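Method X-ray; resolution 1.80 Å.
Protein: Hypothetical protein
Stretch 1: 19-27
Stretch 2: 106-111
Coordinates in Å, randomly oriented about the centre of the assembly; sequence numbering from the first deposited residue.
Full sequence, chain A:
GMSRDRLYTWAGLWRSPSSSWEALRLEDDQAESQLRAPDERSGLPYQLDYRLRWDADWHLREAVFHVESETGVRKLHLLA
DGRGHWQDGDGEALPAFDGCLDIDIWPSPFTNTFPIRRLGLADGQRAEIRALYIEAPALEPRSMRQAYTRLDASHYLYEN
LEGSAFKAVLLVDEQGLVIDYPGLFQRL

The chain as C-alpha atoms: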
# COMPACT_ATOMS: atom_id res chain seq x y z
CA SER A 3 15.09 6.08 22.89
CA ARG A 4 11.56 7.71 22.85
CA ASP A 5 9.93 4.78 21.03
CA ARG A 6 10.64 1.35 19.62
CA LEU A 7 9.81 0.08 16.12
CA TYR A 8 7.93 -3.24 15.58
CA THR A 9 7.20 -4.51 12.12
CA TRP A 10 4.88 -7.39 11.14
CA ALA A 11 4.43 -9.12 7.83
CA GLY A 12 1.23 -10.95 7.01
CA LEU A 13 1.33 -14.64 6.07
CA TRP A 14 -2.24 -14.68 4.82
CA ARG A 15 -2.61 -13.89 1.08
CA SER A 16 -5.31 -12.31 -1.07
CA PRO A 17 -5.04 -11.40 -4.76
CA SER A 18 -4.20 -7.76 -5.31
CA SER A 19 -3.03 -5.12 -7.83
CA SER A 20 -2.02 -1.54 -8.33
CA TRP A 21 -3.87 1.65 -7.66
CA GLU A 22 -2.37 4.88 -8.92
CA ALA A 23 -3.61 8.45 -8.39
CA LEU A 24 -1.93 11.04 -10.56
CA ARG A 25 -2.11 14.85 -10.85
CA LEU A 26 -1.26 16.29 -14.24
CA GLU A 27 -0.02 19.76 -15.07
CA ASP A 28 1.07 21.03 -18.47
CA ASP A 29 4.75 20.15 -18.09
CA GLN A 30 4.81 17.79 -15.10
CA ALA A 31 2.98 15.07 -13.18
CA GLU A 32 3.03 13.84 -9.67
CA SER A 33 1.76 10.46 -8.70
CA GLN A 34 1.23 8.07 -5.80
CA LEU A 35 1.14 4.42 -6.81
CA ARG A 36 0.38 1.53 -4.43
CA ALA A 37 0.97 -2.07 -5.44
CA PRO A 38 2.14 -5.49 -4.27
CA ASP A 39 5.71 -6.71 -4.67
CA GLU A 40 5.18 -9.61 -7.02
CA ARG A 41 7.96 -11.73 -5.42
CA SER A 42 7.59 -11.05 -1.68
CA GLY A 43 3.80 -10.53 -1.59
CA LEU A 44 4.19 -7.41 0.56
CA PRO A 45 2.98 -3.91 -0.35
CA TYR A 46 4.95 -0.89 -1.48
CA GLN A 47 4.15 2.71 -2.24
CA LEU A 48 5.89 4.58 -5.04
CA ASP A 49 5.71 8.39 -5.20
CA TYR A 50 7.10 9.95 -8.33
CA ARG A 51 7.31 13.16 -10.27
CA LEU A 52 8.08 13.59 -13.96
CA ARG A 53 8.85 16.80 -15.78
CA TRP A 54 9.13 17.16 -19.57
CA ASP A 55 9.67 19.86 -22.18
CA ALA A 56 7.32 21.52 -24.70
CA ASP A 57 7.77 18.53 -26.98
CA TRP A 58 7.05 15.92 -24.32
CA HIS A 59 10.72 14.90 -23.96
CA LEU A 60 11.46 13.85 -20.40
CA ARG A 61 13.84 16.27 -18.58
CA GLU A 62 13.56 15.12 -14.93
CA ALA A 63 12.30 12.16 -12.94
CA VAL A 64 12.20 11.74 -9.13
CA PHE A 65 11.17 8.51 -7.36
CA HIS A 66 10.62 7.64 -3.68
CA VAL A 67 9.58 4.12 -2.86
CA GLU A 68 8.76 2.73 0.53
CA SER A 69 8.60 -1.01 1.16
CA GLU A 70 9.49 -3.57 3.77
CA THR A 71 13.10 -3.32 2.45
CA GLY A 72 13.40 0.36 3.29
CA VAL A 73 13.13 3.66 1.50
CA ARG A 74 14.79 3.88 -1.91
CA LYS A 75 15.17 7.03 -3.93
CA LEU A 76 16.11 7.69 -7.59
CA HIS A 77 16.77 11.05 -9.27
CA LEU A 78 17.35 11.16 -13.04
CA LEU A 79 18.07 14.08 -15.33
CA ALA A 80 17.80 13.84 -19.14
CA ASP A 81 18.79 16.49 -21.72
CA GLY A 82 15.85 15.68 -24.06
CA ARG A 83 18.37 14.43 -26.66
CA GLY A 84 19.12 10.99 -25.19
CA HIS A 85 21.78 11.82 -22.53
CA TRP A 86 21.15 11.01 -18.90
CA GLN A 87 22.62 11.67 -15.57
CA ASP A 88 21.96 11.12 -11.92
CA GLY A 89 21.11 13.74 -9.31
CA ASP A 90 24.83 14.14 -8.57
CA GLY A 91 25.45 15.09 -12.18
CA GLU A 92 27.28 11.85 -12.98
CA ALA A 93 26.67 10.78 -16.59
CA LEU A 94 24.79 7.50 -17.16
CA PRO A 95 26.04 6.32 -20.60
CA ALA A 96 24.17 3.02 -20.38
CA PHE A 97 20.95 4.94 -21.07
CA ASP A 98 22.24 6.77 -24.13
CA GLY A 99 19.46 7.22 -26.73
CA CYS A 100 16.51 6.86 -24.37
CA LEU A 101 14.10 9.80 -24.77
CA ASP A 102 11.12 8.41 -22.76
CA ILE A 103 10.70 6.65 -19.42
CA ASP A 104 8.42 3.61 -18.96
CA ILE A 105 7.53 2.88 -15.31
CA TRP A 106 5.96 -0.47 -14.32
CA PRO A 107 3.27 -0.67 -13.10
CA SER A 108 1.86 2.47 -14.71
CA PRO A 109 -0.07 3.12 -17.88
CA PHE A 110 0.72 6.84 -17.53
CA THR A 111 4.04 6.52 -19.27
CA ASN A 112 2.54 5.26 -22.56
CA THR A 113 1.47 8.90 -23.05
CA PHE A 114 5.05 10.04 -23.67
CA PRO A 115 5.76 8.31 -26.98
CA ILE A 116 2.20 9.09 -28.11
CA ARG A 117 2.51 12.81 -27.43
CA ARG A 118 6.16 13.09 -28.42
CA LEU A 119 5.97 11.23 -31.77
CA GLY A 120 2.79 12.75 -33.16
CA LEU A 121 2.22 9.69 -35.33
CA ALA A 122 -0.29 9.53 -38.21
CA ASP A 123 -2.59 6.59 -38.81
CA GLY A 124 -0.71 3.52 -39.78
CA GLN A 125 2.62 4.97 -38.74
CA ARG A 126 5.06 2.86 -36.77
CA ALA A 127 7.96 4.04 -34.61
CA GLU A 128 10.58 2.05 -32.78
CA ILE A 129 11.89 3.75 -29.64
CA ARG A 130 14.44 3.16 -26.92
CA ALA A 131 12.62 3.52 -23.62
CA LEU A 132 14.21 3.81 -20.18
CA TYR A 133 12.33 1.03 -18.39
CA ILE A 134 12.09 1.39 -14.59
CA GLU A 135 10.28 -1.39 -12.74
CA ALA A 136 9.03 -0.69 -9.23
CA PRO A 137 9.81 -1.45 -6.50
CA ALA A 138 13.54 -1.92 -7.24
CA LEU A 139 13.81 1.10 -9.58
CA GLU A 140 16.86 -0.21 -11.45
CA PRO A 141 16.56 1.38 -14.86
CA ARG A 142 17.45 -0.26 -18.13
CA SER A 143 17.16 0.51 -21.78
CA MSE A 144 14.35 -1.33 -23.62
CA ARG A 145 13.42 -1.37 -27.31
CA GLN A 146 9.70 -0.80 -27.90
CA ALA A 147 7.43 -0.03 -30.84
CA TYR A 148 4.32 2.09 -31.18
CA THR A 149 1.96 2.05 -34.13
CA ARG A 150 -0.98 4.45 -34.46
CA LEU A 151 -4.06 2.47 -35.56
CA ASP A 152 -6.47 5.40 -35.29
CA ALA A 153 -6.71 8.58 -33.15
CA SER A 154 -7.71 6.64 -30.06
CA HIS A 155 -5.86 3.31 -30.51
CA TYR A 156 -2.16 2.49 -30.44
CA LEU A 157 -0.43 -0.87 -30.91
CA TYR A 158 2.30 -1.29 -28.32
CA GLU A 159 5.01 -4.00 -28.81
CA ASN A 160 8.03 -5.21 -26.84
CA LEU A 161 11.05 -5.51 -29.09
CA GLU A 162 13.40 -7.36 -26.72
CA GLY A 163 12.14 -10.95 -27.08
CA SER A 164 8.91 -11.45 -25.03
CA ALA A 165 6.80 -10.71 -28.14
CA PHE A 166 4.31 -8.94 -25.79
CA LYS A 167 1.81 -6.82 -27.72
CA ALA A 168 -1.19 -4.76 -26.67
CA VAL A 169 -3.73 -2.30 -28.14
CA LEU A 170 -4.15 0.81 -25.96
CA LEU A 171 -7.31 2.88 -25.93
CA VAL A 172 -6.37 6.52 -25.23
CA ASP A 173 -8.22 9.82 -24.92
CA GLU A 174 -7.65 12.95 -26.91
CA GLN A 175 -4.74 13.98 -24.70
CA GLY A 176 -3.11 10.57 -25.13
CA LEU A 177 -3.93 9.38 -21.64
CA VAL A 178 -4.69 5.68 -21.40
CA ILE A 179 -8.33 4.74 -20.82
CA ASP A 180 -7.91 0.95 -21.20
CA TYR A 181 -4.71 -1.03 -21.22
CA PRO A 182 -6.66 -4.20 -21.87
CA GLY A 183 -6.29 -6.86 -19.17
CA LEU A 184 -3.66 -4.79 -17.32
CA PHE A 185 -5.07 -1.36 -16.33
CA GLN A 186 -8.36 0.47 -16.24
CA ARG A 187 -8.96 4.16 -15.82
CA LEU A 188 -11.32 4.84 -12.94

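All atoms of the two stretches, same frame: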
# COMPACT_ATOMS: atom_id res chain seq x y z
N SER A 19 -3.54 -5.84 -6.64
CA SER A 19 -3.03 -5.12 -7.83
C SER A 19 -2.63 -3.70 -7.45
O SER A 19 -2.57 -3.31 -6.25
CB SER A 19 -4.10 -5.13 -8.94
OG SER A 19 -3.58 -5.02 -10.28
N SER A 20 -2.42 -2.91 -8.48
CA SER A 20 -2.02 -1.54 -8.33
C SER A 20 -3.20 -0.57 -8.28
O SER A 20 -4.27 -0.81 -8.82
CB SER A 20 -1.11 -1.14 -9.48
OG SER A 20 -1.66 -1.48 -10.73
N TRP A 21 -2.96 0.54 -7.63
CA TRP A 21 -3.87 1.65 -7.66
C TRP A 21 -2.96 2.87 -7.72
O TRP A 21 -2.02 3.02 -6.88
CB TRP A 21 -4.74 1.68 -6.41
CG TRP A 21 -5.31 3.03 -6.16
CD1 TRP A 21 -6.54 3.48 -6.50
CD2 TRP A 21 -4.62 4.14 -5.59
NE1 TRP A 21 -6.68 4.79 -6.15
CE2 TRP A 21 -5.52 5.22 -5.57
CE3 TRP A 21 -3.30 4.34 -5.10
CZ2 TRP A 21 -5.16 6.49 -5.07
CZ3 TRP A 21 -2.92 5.59 -4.63
CH2 TRP A 21 -3.86 6.65 -4.59
N GLU A 22 -3.20 3.71 -8.72
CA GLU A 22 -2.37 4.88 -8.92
C GLU A 22 -3.29 6.09 -9.07
O GLU A 22 -4.25 6.08 -9.85
CB GLU A 22 -1.49 4.70 -10.19
CG GLU A 22 -0.71 5.95 -10.54
CD GLU A 22 0.26 5.81 -11.69
OE1 GLU A 22 0.12 4.87 -12.46
OE2 GLU A 22 1.16 6.65 -11.80
N ALA A 23 -2.96 7.14 -8.30
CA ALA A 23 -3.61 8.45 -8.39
C ALA A 23 -2.60 9.50 -8.83
O ALA A 23 -1.59 9.76 -8.15
CB ALA A 23 -4.23 8.82 -7.07
N LEU A 24 -2.87 10.10 -9.98
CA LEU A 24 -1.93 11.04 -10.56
C LEU A 24 -2.55 12.43 -10.76
O LEU A 24 -3.72 12.56 -11.14
CB LEU A 24 -1.42 10.47 -11.88
CG LEU A 24 -0.45 11.27 -12.75
CD1 LEU A 24 0.38 10.27 -13.57
CD2 LEU A 24 -1.20 12.23 -13.66
N ARG A 25 -1.73 13.46 -10.53
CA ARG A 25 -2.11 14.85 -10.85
C ARG A 25 -1.27 15.33 -12.03
O ARG A 25 -0.05 15.23 -12.01
CB ARG A 25 -1.88 15.78 -9.67
CG ARG A 25 -2.58 17.12 -9.84
CD ARG A 25 -2.40 18.04 -8.63
NE ARG A 25 -0.99 18.34 -8.40
CZ ARG A 25 -0.22 17.81 -7.46
NH1 ARG A 25 -0.71 16.93 -6.59
NH2 ARG A 25 1.06 18.17 -7.39
N LEU A 26 -1.93 15.90 -13.03
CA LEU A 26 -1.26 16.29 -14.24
C LEU A 26 -1.33 17.78 -14.41
O LEU A 26 -2.42 18.37 -14.41
CB LEU A 26 -1.89 15.60 -15.46
CG LEU A 26 -1.25 15.95 -16.81
CD1 LEU A 26 0.23 15.50 -16.84
CD2 LEU A 26 -2.03 15.31 -17.94
N GLU A 27 -0.15 18.39 -14.56
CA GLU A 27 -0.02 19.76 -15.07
C GLU A 27 0.49 19.76 -16.52
O GLU A 27 0.72 18.71 -17.11
CB GLU A 27 0.96 20.53 -14.20
CG GLU A 27 0.77 20.33 -12.72
CD GLU A 27 1.79 21.11 -11.93
OE1 GLU A 27 2.22 22.18 -12.41
OE2 GLU A 27 2.18 20.64 -10.85
N TRP A 106 6.90 0.63 -14.69
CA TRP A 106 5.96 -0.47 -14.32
C TRP A 106 5.75 -0.35 -12.82
O TRP A 106 6.71 -0.18 -12.07
CB TRP A 106 6.52 -1.88 -14.65
CG TRP A 106 5.72 -2.97 -14.00
CD1 TRP A 106 5.98 -3.61 -12.78
CD2 TRP A 106 4.49 -3.53 -14.47
NE1 TRP A 106 4.96 -4.50 -12.49
CE2 TRP A 106 4.04 -4.48 -13.52
CE3 TRP A 106 3.70 -3.29 -15.60
CZ2 TRP A 106 2.86 -5.21 -13.68
CZ3 TRP A 106 2.52 -4.02 -15.76
CH2 TRP A 106 2.12 -4.96 -14.80
N PRO A 107 4.51 -0.50 -12.35
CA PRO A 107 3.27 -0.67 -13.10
C PRO A 107 2.49 0.62 -13.29
O PRO A 107 1.71 1.02 -12.41
CB PRO A 107 2.49 -1.63 -12.19
CG PRO A 107 2.93 -1.31 -10.83
CD PRO A 107 4.30 -0.74 -10.90
N SER A 108 2.65 1.26 -14.44
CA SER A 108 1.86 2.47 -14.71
C SER A 108 1.53 2.66 -16.17
O SER A 108 2.41 2.73 -17.01
CB SER A 108 2.53 3.73 -14.20
OG SER A 108 1.80 4.91 -14.57
N PRO A 109 0.24 2.85 -16.46
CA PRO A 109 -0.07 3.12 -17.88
C PRO A 109 0.09 4.60 -18.23
O PRO A 109 -0.07 5.01 -19.42
CB PRO A 109 -1.51 2.65 -17.99
CG PRO A 109 -2.08 2.98 -16.70
CD PRO A 109 -0.99 2.74 -15.66
N PHE A 110 0.42 5.42 -17.24
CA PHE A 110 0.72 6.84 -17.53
C PHE A 110 1.78 7.00 -18.60
O PHE A 110 1.61 7.78 -19.55
CB PHE A 110 1.15 7.64 -16.31
CG PHE A 110 1.53 9.07 -16.63
CD1 PHE A 110 0.67 9.90 -17.37
CD2 PHE A 110 2.70 9.59 -16.18
CE1 PHE A 110 1.01 11.21 -17.68
CE2 PHE A 110 3.03 10.91 -16.49
CZ PHE A 110 2.19 11.71 -17.23
N THR A 111 2.86 6.24 -18.46
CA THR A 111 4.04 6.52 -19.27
C THR A 111 3.89 6.23 -20.76
O THR A 111 4.65 6.73 -21.57
CB THR A 111 5.30 5.84 -18.69
OG1 THR A 111 5.11 4.42 -18.54
CG2 THR A 111 5.63 6.47 -17.33
O HOH W 1 -0.75 2.29 -12.22

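A single carboxylate oxygen, Glu22 OE1, is the polar centre of this otherwise apolar contact: it accepts a hydrogen bond from Ser108 OG at 2.7 Å and another from a water, whose oxygen lies 2.7 Å from Glu22 OE1. The same water donates to the backbone, its oxygen 2.8 Å from Pro107 O, and so bridges two acceptors that stand 4.2 Å apart (Glu22 OE1 to Pro107 O) and could not bond each other directly. Glu22 reaches this point with chi1 and chi2 both t, an extended chain that carries the buried carboxylate across from the strand; OE2 is satisfied elsewhere in the structure. Ser108 suits its place because one small hydroxyl serves twice: while OG donates to Glu22, it accepts from the backbone of its own stretch, Phe110 N to Ser108 OG being 3.0 Å, which ties the backbone of Phe110, two residues on, to the same carboxylate.

The strand, residues 21-26, alternates its side chains, so that Glu22, Leu24 and Leu26 point toward the second stretch, as Ser20 does just before it, while Trp21 points away. The second stretch has no regular secondary structure, yet the touching parts run within 22° of each other. Beyond Glu22 the contact becomes hydrophobic. Leu24 CD1 sits over one face of the Phe110 ring, 3.5 Å from Phe110 CG, in a CH-pi contact only 20° off the ring normal; Leu26 CD1 approaches obliquely, 4.3 Å from Phe110 CZ. The flat aromatic ring thus offers surface to two leucines, and Phe110 has the largest area covered, 66 Å² of the 280 Å² total. At the other end, Ser20 CB packs loosely on Pro107 CG at 4.3 Å; Pro107 itself follows a cis peptide bond.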